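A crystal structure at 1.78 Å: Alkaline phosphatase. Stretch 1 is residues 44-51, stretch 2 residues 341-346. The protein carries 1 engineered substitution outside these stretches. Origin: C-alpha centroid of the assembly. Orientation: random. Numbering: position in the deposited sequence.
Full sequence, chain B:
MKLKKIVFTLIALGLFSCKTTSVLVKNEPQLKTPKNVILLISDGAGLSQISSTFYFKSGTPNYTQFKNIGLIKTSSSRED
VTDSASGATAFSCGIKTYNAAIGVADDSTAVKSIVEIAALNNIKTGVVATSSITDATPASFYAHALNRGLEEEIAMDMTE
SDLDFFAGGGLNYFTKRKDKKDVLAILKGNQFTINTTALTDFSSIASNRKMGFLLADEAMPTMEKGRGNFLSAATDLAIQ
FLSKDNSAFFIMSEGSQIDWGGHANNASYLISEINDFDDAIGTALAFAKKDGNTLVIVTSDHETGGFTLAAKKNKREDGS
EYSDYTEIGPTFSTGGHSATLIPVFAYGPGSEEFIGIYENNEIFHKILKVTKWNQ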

# COMPACT_ATOMS: atom_id res chain seq x y z
N GLY B 44 6.83 -9.55 7.45
CA GLY B 44 6.88 -8.30 8.17
C GLY B 44 7.02 -7.06 7.30
O GLY B 44 7.23 -5.96 7.82
N ALA B 45 6.89 -7.21 5.98
CA ALA B 45 7.07 -6.08 5.07
C ALA B 45 5.76 -5.35 4.73
O ALA B 45 4.95 -5.84 3.94
CB ALA B 45 7.77 -6.52 3.78
N GLY B 46 5.55 -4.18 5.33
CA GLY B 46 4.44 -3.34 4.91
C GLY B 46 4.83 -2.53 3.68
O GLY B 46 5.91 -2.68 3.15
N LEU B 47 3.95 -1.65 3.23
CA LEU B 47 4.26 -0.85 2.05
C LEU B 47 5.44 0.08 2.32
O LEU B 47 6.22 0.38 1.42
CB LEU B 47 3.04 -0.07 1.58
CG LEU B 47 3.21 0.84 0.36
CD1 LEU B 47 3.82 0.09 -0.82
CD2 LEU B 47 1.85 1.42 -0.00
N SER B 48 5.60 0.52 3.57
CA SER B 48 6.76 1.37 3.91
C SER B 48 8.08 0.60 3.74
O SER B 48 9.05 1.14 3.21
CB SER B 48 6.63 1.91 5.33
OG SER B 48 5.61 2.90 5.43
N GLN B 49 8.10 -0.65 4.18
CA GLN B 49 9.28 -1.49 4.01
C GLN B 49 9.59 -1.69 2.54
O GLN B 49 10.73 -1.57 2.10
CB GLN B 49 9.09 -2.85 4.68
CG GLN B 49 9.26 -2.87 6.19
CD GLN B 49 7.99 -2.48 6.92
OE1 GLN B 49 7.04 -1.98 6.31
NE2 GLN B 49 7.97 -2.70 8.22
N ILE B 50 8.55 -2.02 1.77
CA ILE B 50 8.69 -2.19 0.33
C ILE B 50 9.25 -0.92 -0.29
O ILE B 50 10.13 -0.96 -1.16
CB ILE B 50 7.32 -2.52 -0.33
CG1 ILE B 50 6.84 -3.92 0.09
CG2 ILE B 50 7.41 -2.40 -1.84
CD1 ILE B 50 5.35 -4.14 -0.18
N SER B 51 8.74 0.22 0.16
CA SER B 51 9.17 1.52 -0.38
C SER B 51 10.67 1.79 -0.21
O SER B 51 11.28 2.49 -1.03
CB SER B 51 8.37 2.63 0.28
OG SER B 51 7.01 2.52 -0.08
N LEU B 341 -3.26 -2.99 6.20
CA LEU B 341 -3.45 -3.80 5.01
C LEU B 341 -2.09 -3.94 4.31
O LEU B 341 -1.22 -3.07 4.45
CB LEU B 341 -4.45 -3.15 4.04
CG LEU B 341 -5.89 -2.94 4.51
CD1 LEU B 341 -6.73 -2.31 3.38
CD2 LEU B 341 -6.51 -4.22 4.94
N ILE B 342 -1.93 -5.02 3.56
CA ILE B 342 -0.66 -5.38 2.95
C ILE B 342 -0.81 -5.53 1.44
O ILE B 342 -1.73 -6.18 0.97
CB ILE B 342 -0.18 -6.73 3.55
CG1 ILE B 342 0.20 -6.56 5.03
CG2 ILE B 342 0.94 -7.36 2.71
CD1 ILE B 342 1.40 -5.64 5.27
N PRO B 343 0.12 -4.95 0.67
CA PRO B 343 0.09 -5.07 -0.80
C PRO B 343 0.33 -6.50 -1.27
O PRO B 343 1.13 -7.24 -0.70
CB PRO B 343 1.26 -4.19 -1.26
CG PRO B 343 1.66 -3.38 -0.08
CD PRO B 343 1.25 -4.14 1.15
N VAL B 344 -0.40 -6.88 -2.32
CA VAL B 344 -0.19 -8.13 -3.02
C VAL B 344 0.18 -7.77 -4.45
O VAL B 344 -0.48 -6.93 -5.06
CB VAL B 344 -1.49 -8.94 -3.09
CG1 VAL B 344 -1.31 -10.19 -3.96
CG2 VAL B 344 -1.98 -9.28 -1.68
N PHE B 345 1.22 -8.41 -4.97
CA PHE B 345 1.65 -8.21 -6.35
C PHE B 345 1.54 -9.54 -7.09
O PHE B 345 1.92 -10.58 -6.56
CB PHE B 345 3.10 -7.72 -6.41
CG PHE B 345 3.37 -6.47 -5.60
CD1 PHE B 345 3.28 -5.22 -6.19
CD2 PHE B 345 3.73 -6.56 -4.27
CE1 PHE B 345 3.53 -4.06 -5.46
CE2 PHE B 345 3.99 -5.41 -3.53
CZ PHE B 345 3.89 -4.15 -4.13
N ALA B 346 1.03 -9.51 -8.32
CA ALA B 346 0.94 -10.74 -9.11
C ALA B 346 1.29 -10.53 -10.57
O ALA B 346 0.87 -9.56 -11.19
CB ALA B 346 -0.46 -11.35 -8.98
O HOH W 1 1.31 -1.84 4.28

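No direct hydrogen bond joins the two stretches, yet a single water links their backbones. Water 1 accepts a hydrogen bond from Leu-47 N at 2.8 Å and donates one to Leu-341 O, also at 2.8 Å. Leu-47 opens the helix. A backbone N in the first turn of a helix has no carbonyl one turn earlier to bond to, so the water meets its need for an acceptor. The same water gives Leu-341 O, just ahead of the strand, a donor. Everything else between the stretches is van der Waals contact.

The two stretches belong to one chain but lie far apart in sequence. No touching residues are closer than 293 positions. Stretch 1 enters helix 47-51 from a loop, and stretch 2 is mostly strand 342-346. The helix and strand axes come within 9.1 Å of each other, and their N-to-C directions differ by 58°. The backbones run nearest near the start of each element. Gly-46 CA lies 5.8 Å from Ile-342 CA, and Leu-47 CA lies 6.6 Å from Pro-343 CA. The contact is small, burying 216 Å² over both sides.

Gly-46 holds the N-cap position. Gly-46 N donates a weak hydrogen bond to Gln-49 OE1 at 2.8 Å; the N-H...O angle is only 128°. The Gln-49 side chain thus folds back to the residue just before its own helix. Gly-46 O accepts from Ile-50 N at 3.1 Å, a normal helical bond. Leu-47 O takes two donors from one residue: Ser-51 N at 2.8 Å and Ser-51 OG at 2.7 Å. These bonds lie within stretch 1 and do not cross to the strand.

Ile-342 meets the loop before the helix. Its CA-to-CB bond points sideways, but the end of the side chain comes nearer. Ile-342 CD1 lies 3.8 Å from Gly-46 CA and 3.8 Å from Ala-45 O. An ideal CB on Gly-46 would lie 4.2 Å from Ile-342 CD1, so the methyl would not be the obstacle. The crowding would come from Gln-49 OE1, at 3.1 Å from an ideal Gly-46 CB.

Pro-343 points toward the helix and has the largest area covered in this contact. Its CG meets two helix residues one turn apart. Leu-47 CB is 4.0 Å from Pro-343 CG, and Ile-50 CD1 is 3.8 Å from the same atom. All these groups are apolar, and their packing keeps hydrocarbon surface away from solvent.

Ile-50 points toward the strand. With chi1 m and chi2 t, its CD1 reaches both Pro-343 and Phe-345. Ile-50 CD1 lies 3.8 Å from Phe-345 CE2, at the ring edge and near the ring plane. Phe-345 also points toward the helix. Between Pro-343 and Phe-345, Val-344 points away, as expected where side chains alternate along a strand. One methyl therefore bridges two residues on the same strand face.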